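Local coordinates for protein BauA (Acinetobacter baumannii, PDB 6HCP) that takes up the ferric preacinetobactin siderophore across the outer membrane as a TonB-dependent receptor of Acinetobacter baumannii, at residues D555-N560 / L588-S593; G594-H599 / I638-T643; L336-F341 / P406-P411; S282-D287 / E314-G319. All blocks are in the same frame, centred on the assembly; numbering follows the deposited sequence.

Interaction 1. Residues D555-N560 / L588-S593. With EDO (1,2-ethanediol), chain E.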
loop_
_atom_site.group_PDB
_atom_site.type_symbol
_atom_site.label_atom_id
_atom_site.label_comp_id
_atom_site.label_asym_id
_atom_site.label_seq_id
_atom_site.Cartn_x
_atom_site.Cartn_y
_atom_site.Cartn_z
ATOM N N ASP A 555 25.715 30.622 -32.865
ATOM C CA ASP A 555 24.436 31.111 -33.375
ATOM C C ASP A 555 23.238 30.375 -32.748
ATOM O O ASP A 555 22.103 30.729 -33.025
ATOM C CB ASP A 555 24.312 30.860 -34.887
ATOM C CG ASP A 555 25.160 31.773 -35.743
ATOM O OD1 ASP A 555 25.733 32.715 -35.175
ATOM O OD2 ASP A 555 25.334 31.456 -36.943
ATOM N N GLY A 556 23.468 29.247 -32.083
ATOM C CA GLY A 556 22.335 28.480 -31.563
ATOM C C GLY A 556 21.684 29.228 -30.410
ATOM O O GLY A 556 22.335 30.022 -29.731
ATOM N N GLU A 557 20.413 28.932 -30.145
ATOM C CA GLU A 557 19.738 29.569 -29.049
ATOM C C GLU A 557 18.606 28.690 -28.519
ATOM O O GLU A 557 17.803 28.155 -29.293
ATOM C CB GLU A 557 19.185 30.916 -29.491
ATOM C CG GLU A 557 18.559 31.702 -28.348
ATOM C CD GLU A 557 18.021 33.051 -28.790
ATOM O OE1 GLU A 557 16.856 33.115 -29.287
ATOM O OE2 GLU A 557 18.753 34.031 -28.587
ATOM N N GLN A 558 18.462 28.729 -27.191
ATOM C CA GLN A 558 17.269 28.287 -26.500
ATOM C C GLN A 558 16.710 29.504 -25.748
ATOM O O GLN A 558 17.470 30.290 -25.173
ATOM C CB GLN A 558 17.612 27.154 -25.537
ATOM C CG GLN A 558 16.405 26.660 -24.730
ATOM C CD GLN A 558 16.673 25.399 -23.937
ATOM O OE1 GLN A 558 17.539 24.603 -24.280
ATOM N NE2 GLN A 558 15.970 25.238 -22.825
ATOM N N ARG A 559 15.396 29.654 -25.783
ATOM C CA ARG A 559 14.708 30.733 -25.112
ATOM C C ARG A 559 13.638 30.153 -24.191
ATOM O O ARG A 559 12.698 29.527 -24.657
ATOM C CB ARG A 559 14.014 31.654 -26.122
ATOM C CG ARG A 559 13.366 32.875 -25.486
ATOM C CD ARG A 559 12.646 33.743 -26.518
ATOM N NE ARG A 559 11.537 33.047 -27.153
ATOM C CZ ARG A 559 11.153 33.235 -28.419
ATOM N NH1 ARG A 559 10.191 32.498 -28.943
ATOM N NH2 ARG A 559 11.715 34.177 -29.151
ATOM N N ASN A 560 13.815 30.382 -22.890
ATOM C CA ASN A 560 12.867 29.950 -21.873
ATOM C C ASN A 560 12.083 31.165 -21.369
ATOM O O ASN A 560 12.653 32.087 -20.787
ATOM C CB ASN A 560 13.568 29.264 -20.696
ATOM C CG ASN A 560 14.093 27.882 -20.991
ATOM O OD1 ASN A 560 14.243 27.501 -22.155
ATOM N ND2 ASN A 560 14.496 27.175 -19.936
ATOM N N LEU A 588 13.520 25.925 -28.598
ATOM C CA LEU A 588 14.756 25.885 -29.357
ATOM C C LEU A 588 14.588 26.839 -30.550
ATOM O O LEU A 588 13.918 26.496 -31.502
ATOM C CB LEU A 588 15.037 24.463 -29.831
ATOM C CG LEU A 588 15.086 23.397 -28.732
ATOM C CD1 LEU A 588 15.416 22.044 -29.341
ATOM C CD2 LEU A 588 16.130 23.775 -27.689
ATOM N N THR A 589 15.014 28.091 -30.374
ATOM C CA THR A 589 14.698 29.141 -31.357
ATOM C C THR A 589 15.655 29.075 -32.549
ATOM O O THR A 589 15.239 29.346 -33.677
ATOM C CB THR A 589 14.713 30.536 -30.727
ATOM O OG1 THR A 589 15.972 30.688 -30.073
ATOM C CG2 THR A 589 13.554 30.732 -29.782
ATOM N N LYS A 590 16.910 28.675 -32.317
ATOM C CA LYS A 590 17.881 28.561 -33.407
ATOM C C LYS A 590 18.715 27.299 -33.209
ATOM O O LYS A 590 19.374 27.140 -32.190
ATOM C CB LYS A 590 18.761 29.813 -33.471
ATOM C CG LYS A 590 17.987 31.120 -33.590
ATOM C CD LYS A 590 18.803 32.362 -33.293
ATOM C CE LYS A 590 17.949 33.572 -32.976
ATOM N NZ LYS A 590 18.782 34.708 -32.516
ATOM N N THR A 591 18.685 26.426 -34.217
ATOM C CA THR A 591 19.305 25.115 -34.176
ATOM C C THR A 591 20.066 24.878 -35.485
ATOM O O THR A 591 19.800 25.510 -36.482
ATOM C CB THR A 591 18.248 24.018 -33.947
ATOM O OG1 THR A 591 17.431 23.917 -35.119
ATOM C CG2 THR A 591 17.381 24.291 -32.735
ATOM N N LYS A 592 21.014 23.953 -35.436
ATOM C CA LYS A 592 21.826 23.550 -36.596
ATOM C C LYS A 592 20.942 23.218 -37.811
ATOM O O LYS A 592 20.016 22.408 -37.721
ATOM C CB LYS A 592 22.688 22.350 -36.213
ATOM C CG LYS A 592 23.663 21.912 -37.295
ATOM C CD LYS A 592 24.485 20.710 -36.920
ATOM C CE LYS A 592 25.355 20.238 -38.071
ATOM N NZ LYS A 592 26.543 19.494 -37.594
ATOM N N SER A 593 21.157 23.983 -38.890
ATOM C CA SER A 593 20.468 23.871 -40.186
ATOM C C SER A 593 18.985 24.225 -40.078
ATOM O O SER A 593 18.237 23.927 -40.990
ATOM C CB SER A 593 20.629 22.501 -40.790
ATOM O OG SER A 593 22.002 22.166 -40.911
HETATM C C1 EDO E . 20.025 24.990 -28.213
HETATM O O1 EDO E . 20.801 26.183 -28.113
HETATM C C2 EDO E . 19.290 25.090 -29.541
HETATM O O2 EDO E . 20.243 24.882 -30.586
#

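Interaction 2. Residues G594-H599 / I638-T643. With EDO (1,2-ethanediol), chain X.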
loop_
_atom_site.group_PDB
_atom_site.type_symbol
_atom_site.label_atom_id
_atom_site.label_comp_id
_atom_site.label_asym_id
_atom_site.label_seq_id
_atom_site.Cartn_x
_atom_site.Cartn_y
_atom_site.Cartn_z
ATOM N N GLY A 594 18.547 24.780 -38.939
ATOM C CA GLY A 594 17.150 25.149 -38.782
ATOM C C GLY A 594 16.239 23.952 -38.497
ATOM O O GLY A 594 15.040 24.125 -38.284
ATOM N N GLY A 595 16.817 22.756 -38.424
ATOM C CA GLY A 595 16.028 21.507 -38.400
ATOM C C GLY A 595 15.040 21.433 -37.232
ATOM O O GLY A 595 13.908 20.985 -37.390
ATOM N N ASN A 596 15.442 21.922 -36.053
ATOM C CA ASN A 596 14.609 21.794 -34.863
ATOM C C ASN A 596 14.130 23.165 -34.392
ATOM O O ASN A 596 13.662 23.318 -33.252
ATOM C CB ASN A 596 15.372 21.065 -33.761
ATOM C CG ASN A 596 15.549 19.601 -34.072
ATOM O OD1 ASN A 596 14.677 18.982 -34.692
ATOM N ND2 ASN A 596 16.645 19.048 -33.601
ATOM N N ASP A 597 14.160 24.160 -35.284
ATOM C CA ASP A 597 13.700 25.503 -34.899
ATOM C C ASP A 597 12.228 25.461 -34.486
ATOM O O ASP A 597 11.380 24.880 -35.176
ATOM C CB ASP A 597 13.877 26.527 -36.028
ATOM C CG ASP A 597 15.311 26.930 -36.307
ATOM O OD1 ASP A 597 16.235 26.341 -35.715
ATOM O OD2 ASP A 597 15.488 27.838 -37.137
ATOM N N GLY A 598 11.909 26.110 -33.359
ATOM C CA GLY A 598 10.555 26.203 -32.893
ATOM C C GLY A 598 10.123 24.972 -32.103
ATOM O O GLY A 598 9.039 24.967 -31.532
ATOM N N HIS A 599 11.016 23.990 -31.952
ATOM C CA HIS A 599 10.686 22.794 -31.141
ATOM C C HIS A 599 10.813 23.128 -29.647
ATOM O O HIS A 599 11.376 24.160 -29.251
ATOM C CB HIS A 599 11.583 21.620 -31.531
ATOM C CG HIS A 599 11.289 21.049 -32.877
ATOM N ND1 HIS A 599 11.934 19.930 -33.356
ATOM C CD2 HIS A 599 10.444 21.452 -33.856
ATOM C CE1 HIS A 599 11.494 19.657 -34.577
ATOM N NE2 HIS A 599 10.595 20.587 -34.910
ATOM N N ILE A 638 11.655 13.838 -25.259
ATOM C CA ILE A 638 12.841 13.026 -25.042
ATOM C C ILE A 638 13.912 13.353 -26.093
ATOM O O ILE A 638 15.110 13.166 -25.842
ATOM C CB ILE A 638 12.445 11.532 -25.002
ATOM C CG1 ILE A 638 11.544 11.273 -23.788
ATOM C CG2 ILE A 638 13.661 10.611 -25.002
ATOM C CD1 ILE A 638 12.121 11.756 -22.460
ATOM N N ASN A 639 13.490 13.868 -27.253
ATOM C CA ASN A 639 14.465 14.299 -28.286
ATOM C C ASN A 639 14.076 15.671 -28.832
ATOM O O ASN A 639 12.965 16.131 -28.667
ATOM C CB ASN A 639 14.616 13.289 -29.425
ATOM C CG ASN A 639 13.338 13.009 -30.200
ATOM O OD1 ASN A 639 12.342 13.723 -30.093
ATOM N ND2 ASN A 639 13.353 11.930 -30.967
ATOM N N ALA A 640 15.075 16.357 -29.389
ATOM C CA ALA A 640 14.936 17.739 -29.842
ATOM C C ALA A 640 14.070 17.795 -31.106
ATOM O O ALA A 640 13.513 18.842 -31.433
ATOM C CB ALA A 640 16.302 18.338 -30.076
ATOM N N GLU A 641 13.980 16.664 -31.812
ATOM C CA GLU A 641 13.063 16.505 -32.961
ATOM C C GLU A 641 11.604 16.491 -32.492
ATOM O O GLU A 641 10.689 16.678 -33.299
ATOM C CB GLU A 641 13.374 15.217 -33.731
ATOM C CG GLU A 641 14.738 15.220 -34.408
ATOM C CD GLU A 641 15.944 15.107 -33.490
ATOM O OE1 GLU A 641 15.819 14.463 -32.406
ATOM O OE2 GLU A 641 16.971 15.780 -33.789
ATOM N N ASN A 642 11.392 16.265 -31.188
ATOM C CA ASN A 642 10.078 16.233 -30.561
ATOM C C ASN A 642 9.211 15.113 -31.165
ATOM O O ASN A 642 7.986 15.221 -31.188
ATOM C CB ASN A 642 9.341 17.569 -30.642
ATOM C CG ASN A 642 9.892 18.700 -29.790
ATOM O OD1 ASN A 642 9.302 19.767 -29.775
ATOM N ND2 ASN A 642 10.999 18.503 -29.082
ATOM N N THR A 643 9.840 13.998 -31.549
ATOM C CA THR A 643 9.105 12.832 -32.050
ATOM C C THR A 643 8.988 11.750 -30.964
ATOM O O THR A 643 8.331 10.750 -31.167
ATOM C CB THR A 643 9.772 12.285 -33.313
ATOM O OG1 THR A 643 11.162 12.108 -33.028
ATOM C CG2 THR A 643 9.569 13.203 -34.504
HETATM C C1 EDO X . 5.612 9.417 -27.738
HETATM O O1 EDO X . 6.968 8.969 -27.807
HETATM C C2 EDO X . 5.222 10.133 -29.018
HETATM O O2 EDO X . 5.928 9.532 -30.113
#

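Interaction 3. Residues L336-F341 / P406-P411. With EDO (1,2-ethanediol), chain Q.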
loop_
_atom_site.group_PDB
_atom_site.type_symbol
_atom_site.label_atom_id
_atom_site.label_comp_id
_atom_site.label_asym_id
_atom_site.label_seq_id
_atom_site.Cartn_x
_atom_site.Cartn_y
_atom_site.Cartn_z
ATOM N N LEU A 336 29.298 -1.874 -21.408
ATOM C CA LEU A 336 29.890 -1.674 -20.116
ATOM C C LEU A 336 31.067 -0.699 -20.242
ATOM O O LEU A 336 31.761 -0.712 -21.237
ATOM C CB LEU A 336 30.356 -3.024 -19.574
ATOM C CG LEU A 336 29.283 -4.113 -19.521
ATOM C CD1 LEU A 336 29.857 -5.400 -18.949
ATOM C CD2 LEU A 336 28.088 -3.647 -18.706
ATOM N N GLY A 337 31.318 0.068 -19.181
ATOM C CA GLY A 337 32.398 1.061 -19.148
ATOM C C GLY A 337 32.868 1.339 -17.738
ATOM O O GLY A 337 32.217 0.966 -16.754
ATOM N N GLN A 338 34.063 1.921 -17.631
ATOM C CA GLN A 338 34.640 2.320 -16.361
ATOM C C GLN A 338 35.178 3.746 -16.502
ATOM O O GLN A 338 35.758 4.102 -17.530
ATOM C CB GLN A 338 35.753 1.360 -15.942
ATOM C CG GLN A 338 35.277 -0.076 -15.772
ATOM C CD GLN A 338 36.370 -1.009 -15.290
ATOM O OE1 GLN A 338 37.548 -0.650 -15.224
ATOM N NE2 GLN A 338 35.954 -2.150 -14.761
ATOM N N LEU A 339 34.995 4.537 -15.448
ATOM C CA LEU A 339 35.483 5.905 -15.405
ATOM C C LEU A 339 35.959 6.204 -13.993
ATOM O O LEU A 339 35.340 5.806 -13.012
ATOM C CB LEU A 339 34.354 6.857 -15.819
ATOM C CG LEU A 339 34.664 8.354 -15.687
ATOM C CD1 LEU A 339 35.829 8.757 -16.580
ATOM C CD2 LEU A 339 33.434 9.183 -16.030
ATOM N N ALA A 340 37.085 6.907 -13.890
ATOM C CA ALA A 340 37.497 7.475 -12.625
ATOM C C ALA A 340 38.116 8.832 -12.914
ATOM O O ALA A 340 38.685 9.030 -14.001
ATOM C CB ALA A 340 38.463 6.583 -11.872
ATOM N N PHE A 341 37.902 9.771 -11.995
ATOM C CA PHE A 341 38.637 11.025 -12.075
ATOM C C PHE A 341 38.901 11.538 -10.664
ATOM O O PHE A 341 38.180 11.249 -9.699
ATOM C CB PHE A 341 37.923 12.020 -13.000
ATOM C CG PHE A 341 36.574 12.504 -12.523
ATOM C CD1 PHE A 341 36.462 13.510 -11.578
ATOM C CD2 PHE A 341 35.417 11.944 -13.036
ATOM C CE1 PHE A 341 35.215 13.940 -11.133
ATOM C CE2 PHE A 341 34.172 12.387 -12.618
ATOM C CZ PHE A 341 34.072 13.376 -11.668
ATOM N N PRO A 406 33.293 -6.800 -13.869
ATOM C CA PRO A 406 34.683 -6.614 -14.275
ATOM C C PRO A 406 35.485 -5.999 -13.128
ATOM O O PRO A 406 34.973 -5.202 -12.339
ATOM C CB PRO A 406 34.631 -5.699 -15.506
ATOM C CG PRO A 406 33.219 -5.132 -15.545
ATOM C CD PRO A 406 32.348 -6.003 -14.664
ATOM N N GLU A 407 36.744 -6.418 -13.009
ATOM C CA GLU A 407 37.654 -5.796 -12.098
ATOM C C GLU A 407 37.820 -4.322 -12.503
ATOM O O GLU A 407 37.785 -4.000 -13.682
ATOM C CB GLU A 407 38.998 -6.524 -12.139
ATOM C CG GLU A 407 39.719 -6.486 -10.812
ATOM C CD GLU A 407 41.181 -6.874 -10.921
ATOM O OE1 GLU A 407 41.495 -7.713 -11.791
ATOM O OE2 GLU A 407 42.009 -6.265 -10.210
ATOM N N PHE A 408 38.114 -3.471 -11.526
ATOM C CA PHE A 408 38.176 -2.036 -11.759
ATOM C C PHE A 408 39.637 -1.604 -11.895
ATOM O O PHE A 408 40.298 -1.373 -10.895
ATOM C CB PHE A 408 37.445 -1.295 -10.644
ATOM C CG PHE A 408 37.261 0.179 -10.907
ATOM C CD1 PHE A 408 36.357 0.616 -11.862
ATOM C CD2 PHE A 408 38.009 1.122 -10.218
ATOM C CE1 PHE A 408 36.222 1.970 -12.137
ATOM C CE2 PHE A 408 37.885 2.474 -10.507
ATOM C CZ PHE A 408 36.970 2.896 -11.443
ATOM N N THR A 409 40.088 -1.411 -13.140
ATOM C CA THR A 409 41.478 -1.016 -13.448
ATOM C C THR A 409 41.522 -0.025 -14.612
ATOM O O THR A 409 42.231 -0.239 -15.592
ATOM C CB THR A 409 42.312 -2.247 -13.847
ATOM O OG1 THR A 409 41.658 -2.837 -14.978
ATOM C CG2 THR A 409 42.448 -3.251 -12.727
ATOM N N PRO A 410 40.725 1.063 -14.615
ATOM C CA PRO A 410 40.697 1.949 -15.781
ATOM C C PRO A 410 42.054 2.634 -15.966
ATOM O O PRO A 410 42.648 3.080 -14.993
ATOM C CB PRO A 410 39.592 2.947 -15.416
ATOM C CG PRO A 410 39.661 3.001 -13.903
ATOM C CD PRO A 410 39.912 1.556 -13.494
ATOM N N PRO A 411 42.653 2.618 -17.174
ATOM C CA PRO A 411 43.942 3.280 -17.388
ATOM C C PRO A 411 43.824 4.814 -17.450
ATOM O O PRO A 411 42.784 5.343 -17.869
ATOM C CB PRO A 411 44.384 2.726 -18.747
ATOM C CG PRO A 411 43.087 2.462 -19.462
ATOM C CD PRO A 411 42.146 1.962 -18.388
HETATM C C1 EDO Q . 39.128 -5.101 -16.776
HETATM O O1 EDO Q . 39.647 -5.014 -15.453
HETATM C C2 EDO Q . 39.617 -6.378 -17.439
HETATM O O2 EDO Q . 38.682 -7.424 -17.168
#

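Interaction 4. Residues S282-D287 / E314-G319. With EDO (1,2-ethanediol), chain D; EDO (1,2-ethanediol), chain Z; EDO (1,2-ethanediol), chain J.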
loop_
_atom_site.group_PDB
_atom_site.type_symbol
_atom_site.label_atom_id
_atom_site.label_comp_id
_atom_site.label_asym_id
_atom_site.label_seq_id
_atom_site.Cartn_x
_atom_site.Cartn_y
_atom_site.Cartn_z
ATOM N N SER A 282 28.484 0.026 -9.756
ATOM C CA SER A 282 28.603 0.851 -8.580
ATOM C C SER A 282 29.277 2.181 -8.917
ATOM O O SER A 282 30.056 2.305 -9.892
ATOM C CB SER A 282 29.312 0.150 -7.456
ATOM O OG SER A 282 30.642 -0.122 -7.802
ATOM N N VAL A 283 28.986 3.156 -8.066
ATOM C CA VAL A 283 29.597 4.458 -8.135
ATOM C C VAL A 283 30.028 4.816 -6.723
ATOM O O VAL A 283 29.320 4.527 -5.738
ATOM C CB VAL A 283 28.640 5.520 -8.717
ATOM C CG1 VAL A 283 27.469 5.792 -7.783
ATOM C CG2 VAL A 283 29.388 6.825 -9.030
ATOM N N GLU A 284 31.157 5.514 -6.624
ATOM C CA GLU A 284 31.617 6.025 -5.334
ATOM C C GLU A 284 32.242 7.395 -5.555
ATOM O O GLU A 284 33.076 7.533 -6.463
ATOM C CB GLU A 284 32.650 5.076 -4.724
ATOM C CG GLU A 284 33.309 5.628 -3.482
ATOM C CD GLU A 284 34.522 4.819 -3.037
ATOM O OE1 GLU A 284 35.587 4.876 -3.719
ATOM O OE2 GLU A 284 34.382 4.087 -2.048
ATOM N N THR A 285 31.836 8.371 -4.737
ATOM C CA THR A 285 32.465 9.693 -4.741
ATOM C C THR A 285 32.918 10.022 -3.322
ATOM O O THR A 285 32.149 9.922 -2.371
ATOM C CB THR A 285 31.539 10.776 -5.304
ATOM O OG1 THR A 285 30.997 10.327 -6.545
ATOM C CG2 THR A 285 32.250 12.083 -5.575
ATOM N N LYS A 286 34.195 10.392 -3.200
ATOM C CA LYS A 286 34.728 10.931 -1.973
ATOM C C LYS A 286 35.017 12.416 -2.190
ATOM O O LYS A 286 35.717 12.761 -3.127
ATOM C CB LYS A 286 36.020 10.203 -1.590
ATOM C CG LYS A 286 35.870 8.732 -1.217
ATOM C CD LYS A 286 37.198 8.080 -0.841
ATOM C CE LYS A 286 37.067 6.593 -0.577
ATOM N NZ LYS A 286 38.387 5.924 -0.507
ATOM N N ASP A 287 34.485 13.255 -1.308
ATOM C CA ASP A 287 34.665 14.680 -1.353
ATOM C C ASP A 287 35.206 15.142 -0.003
ATOM O O ASP A 287 34.706 14.746 1.047
ATOM C CB ASP A 287 33.360 15.407 -1.650
ATOM C CG ASP A 287 32.864 15.181 -3.070
ATOM O OD1 ASP A 287 33.344 15.891 -3.989
ATOM O OD2 ASP A 287 32.043 14.260 -3.258
ATOM N N GLU A 314 37.216 12.443 -5.521
ATOM C CA GLU A 314 37.640 11.212 -6.159
ATOM C C GLU A 314 36.391 10.431 -6.552
ATOM O O GLU A 314 35.619 10.053 -5.672
ATOM C CB GLU A 314 38.510 10.383 -5.204
ATOM C CG GLU A 314 39.794 11.081 -4.779
ATOM C CD GLU A 314 40.613 10.305 -3.752
ATOM O OE1 GLU A 314 40.215 9.185 -3.411
ATOM O OE2 GLU A 314 41.691 10.782 -3.389
ATOM N N TYR A 315 36.189 10.281 -7.865
ATOM C CA TYR A 315 35.031 9.647 -8.452
ATOM C C TYR A 315 35.453 8.340 -9.098
ATOM O O TYR A 315 36.387 8.325 -9.890
ATOM C CB TYR A 315 34.384 10.548 -9.501
ATOM C CG TYR A 315 33.189 9.960 -10.203
ATOM C CD1 TYR A 315 31.910 10.057 -9.668
ATOM C CD2 TYR A 315 33.314 9.396 -11.457
ATOM C CE1 TYR A 315 30.807 9.559 -10.348
ATOM C CE2 TYR A 315 32.220 8.897 -12.151
ATOM C CZ TYR A 315 30.962 8.956 -11.583
ATOM O OH TYR A 315 29.888 8.481 -12.283
ATOM N N LYS A 316 34.633 7.303 -8.903
ATOM C CA LYS A 316 34.831 6.018 -9.545
ATOM C C LYS A 316 33.481 5.416 -9.943
ATOM O O LYS A 316 32.536 5.445 -9.168
ATOM C CB LYS A 316 35.547 5.062 -8.583
ATOM C CG LYS A 316 36.970 5.461 -8.199
ATOM C CD LYS A 316 37.560 4.484 -7.179
ATOM C CE LYS A 316 39.047 4.658 -6.969
ATOM N NZ LYS A 316 39.339 6.027 -6.507
ATOM N N TYR A 317 33.422 4.863 -11.153
ATOM C CA TYR A 317 32.205 4.287 -11.702
ATOM C C TYR A 317 32.568 3.027 -12.479
ATOM O O TYR A 317 33.382 3.060 -13.388
ATOM C CB TYR A 317 31.474 5.277 -12.621
ATOM C CG TYR A 317 30.227 4.720 -13.251
ATOM C CD1 TYR A 317 30.291 3.918 -14.373
ATOM C CD2 TYR A 317 28.974 5.096 -12.802
ATOM C CE1 TYR A 317 29.145 3.435 -14.985
ATOM C CE2 TYR A 317 27.820 4.595 -13.380
ATOM C CZ TYR A 317 27.900 3.744 -14.462
ATOM O OH TYR A 317 26.764 3.278 -15.082
ATOM N N ASN A 318 31.875 1.935 -12.153
ATOM C CA ASN A 318 32.019 0.657 -12.852
ATOM C C ASN A 318 30.614 0.127 -13.139
ATOM O O ASN A 318 29.874 -0.152 -12.212
ATOM C CB ASN A 318 32.784 -0.329 -11.969
ATOM C CG ASN A 318 33.120 -1.647 -12.630
ATOM O OD1 ASN A 318 33.173 -1.739 -13.852
ATOM N ND2 ASN A 318 33.608 -2.575 -11.825
ATOM N N GLY A 319 30.236 0.039 -14.408
ATOM C CA GLY A 319 28.873 -0.325 -14.739
ATOM C C GLY A 319 28.568 -0.170 -16.206
ATOM O O GLY A 319 29.449 -0.319 -17.058
HETATM C C1 EDO D . 33.140 2.324 -7.683
HETATM O O1 EDO D . 32.372 1.594 -6.735
HETATM C C2 EDO D . 33.640 1.454 -8.802
HETATM O O2 EDO D . 34.517 0.452 -8.269
HETATM C C1 EDO Z . 28.304 9.667 -6.914
HETATM O O1 EDO Z . 28.693 8.684 -5.928
HETATM C C2 EDO Z . 27.586 10.804 -6.249
HETATM O O2 EDO Z . 28.523 11.596 -5.494
HETATM C C1 EDO J . 30.416 11.258 -15.514
HETATM O O1 EDO J . 30.672 11.776 -16.821
HETATM C C2 EDO J . 29.348 10.186 -15.645
HETATM O O2 EDO J . 29.806 8.920 -15.152
HETATM O O HOH W 1 36.124 7.210 -5.053
HETATM O O HOH W 2 41.137 7.666 -1.196
#

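Interaction 1. Residues D555-N560 / L588-S593
Glu557 faces both Thr589 and Lys590 in an irregular antiparallel strand contact at the surface, within the hairpin of strands 549-569 and 575-590. Glu557 N donates to Lys590 O at 2.9 Å, and Lys590 N returns a nearly straight bond (175°) to Glu557 O at 3.2 Å. The same Glu557 oxygen also takes a weak, bent bond from Thr589 N. One step further, Gln558 stands against Leu588 as a non-hydrogen-bonded pair, so the register has slipped by one residue. The extra residue, Thr589, points its CB at the neighbouring strand. Its OG1, set between the backbone N and the carbonyl carbon (chi1 53°), donates to the anti lone pair of Glu557 OE1 at 2.7 Å. Its other branch, CG2, lies over the centre of one guanidinium face of Arg559, 3.7 Å from Arg559 CZ. The extended chain of Lys590 adds a long salt bridge, 4.0 Å from NZ to Glu557 OE2. On the other face of the sheet Leu588 CD2 touches Gln558 OE1 at 3.8 Å. Within the same strand, Gln558 NE2 donates to Asn560 OD1 at 2.9 Å, and Asn560 ND2 reaches Arg107 O in the plug. An ethanediol, probably from the crystallisation liquor, donates to Lys590 O. Two residues opposite one make this a classic beta bulge, here in a hairpin of the TonB-dependent receptor barrel.

Interaction 2. Residues G594-H599 / I638-T643
His599 ND1 donates to Ala640 O at 2.7 Å, the shortest link between the loops. The oxygen lies in the imidazole plane, and the N-H meets it in the carbonyl plane on a lone pair; His599 CG, anti to the carbonyl carbon (chi1 -71°), helps set the ring beside the 638-643 turn. His599 CE1 sits 3.3 Å from Glu641 O. Asn596 makes the second link: its ND2 donates to Glu641 OE2 at 3.3 Å, long but straight (171°), reaching the oxygen from above the carboxylate plane. Asn642 slides past the histidine in the opposite direction, with OD1 3.4 Å from His599 CB. All of this joins two turn-rich loops of the TonB-dependent receptor barrel, one between strands 575-590 and 599-618, the other between strands 622-637 and 645-662. In 594-599 a type I turn from Gly594 overlaps a type II turn from Asn596 to His599, which folds Asn596 CA over one face of the imidazole. In 638-643 a type I turn from Asn639 to Asn642 presents the carbonyl of Ala640. Asn639 O there accepts from both Asn642 N and Asn642 ND2, the latter at 3.1 Å, while Asn642 OD1 takes Thr600 N across the contact. The Asn639 carboxamide ties the turn to Thr643, its OD1 accepting Thr643 N at 2.9 Å and its ND2 donating to Thr643 OG1. Thr591 OG1 is hydrogen-bonded to both Asn596 N and Asp597 OD1.

Interaction 3. Residues L336-F341 / P406-P411
Gln338 carries the polar part of this contact, pushing its carboxamide from strand 331-358 into the loop that leads to strand 412-431. Its NE2 donates to Glu407 O at 2.8 Å, nearly straight (171°) and with the oxygen in the amide plane, although the donor stands well above the Glu407 carbonyl plane. On the other arm OE1 accepts a weak bond from Thr409 N at 3.4 Å, so one flat group spans the backbone from Glu407 to Thr409. With CG anti to the carbonyl carbon (chi1 -60°) and the chain extended beyond it, the carboxamide is carried from strand to loop backbone. Asn318 reinforces the grip: its OD1 accepts from Gln338 NE2, and its ND2 donates to Pro406 O. Glu407 O also receives a hydrogen bond from an ethanediol, probably of crystallisation origin. Van der Waals contacts flank the amide. The Phe408 ring slides past the Gln338 chain, its CD1 3.8 Å from Gln338 OE1. Further along, Phe408 CZ meets Leu339 O at 3.7 Å, in the ring plane. Pro410 covers one ring face, its CD over the centre, and this CD is also 3.7 Å from Gln338 OE1. Pro406 closes the other end, with CB 3.9 Å from Gln338 NE2. The apolar pairs are Ala340 CB with Phe408 CZ, 4.0 Å at the ring edge, and with Pro410 CG, 4.3 Å. Such large loops folded onto barrel strands are characteristic of TonB-dependent receptors.

Interaction 4. Residues S282-D287 / E314-G319
Ser282 to Lys286 pair with Asn318 to Glu314 in the regular antiparallel hairpin of strands 282-297 and 302-318, part of the barrel wall. Three hydrogen-bonded pairs each exchange two backbone bonds: Ser282 with Asn318, Glu284 with Lys316, and Lys286 with Glu314. All six bonds measure 2.8 or 2.9 Å, Ser282 N to Asn318 O being 2.8 Å. The amides between them turn outward to neighbouring strands: the backbones of Val283 and Thr285 bond to Val251 and Asp249, those of Tyr315 and Tyr317 to Phe341 and Leu339. CA-H...O contacts lie between these bonds, such as Val283 CA to Lys316 O at 3.3 Å. Glu284, Lys286, Glu314 and Lys316 share one face, where one water donates to Glu314 OE1 at 2.8 Å and takes a weak bond from Lys286 NZ. A second water links Glu284 OE1, at 2.7 Å, with the Glu314 carbonyl oxygen, acceptors competing for its protons. On that face Ser282 OG is also hydrogen-bonded to an ethanediol hydroxyl, and either could be the donor. On the other face Tyr317 OH bonds to Ala320 O, and the Tyr317 ring makes a cation-pi contact with Arg256. Tyr315 OH accepts from an ethanediol O2 at 2.9 Å. Beside it Val283 CG2, anti to the backbone N, presses to 3.4 Å from Tyr315 CE1.

How the interactions relate
The four contacts form two touching pairs on the barrel, running in series along the chain. Interactions 1 and 2 have centres about 10 Å apart and share a continuous chain at 593-594; Leu588 O lies 2.8 Å from Gly598 N, a probable hydrogen bond between the bulged strand and the turns of the 594-599 loop. Interactions 3 and 4, also about 10 Å apart between centres, adjoin through neighbouring strands 331-358 and 302-318: Gly337 N is 2.9 Å from Gly319 O, and Phe408 CE1 packs 3.3 Å from Tyr317 O. The two pairs do not touch; the centres of interactions 1 and 3 are about 36 Å apart, and the nearest atoms of interactions 2 and 4 about 18 Å.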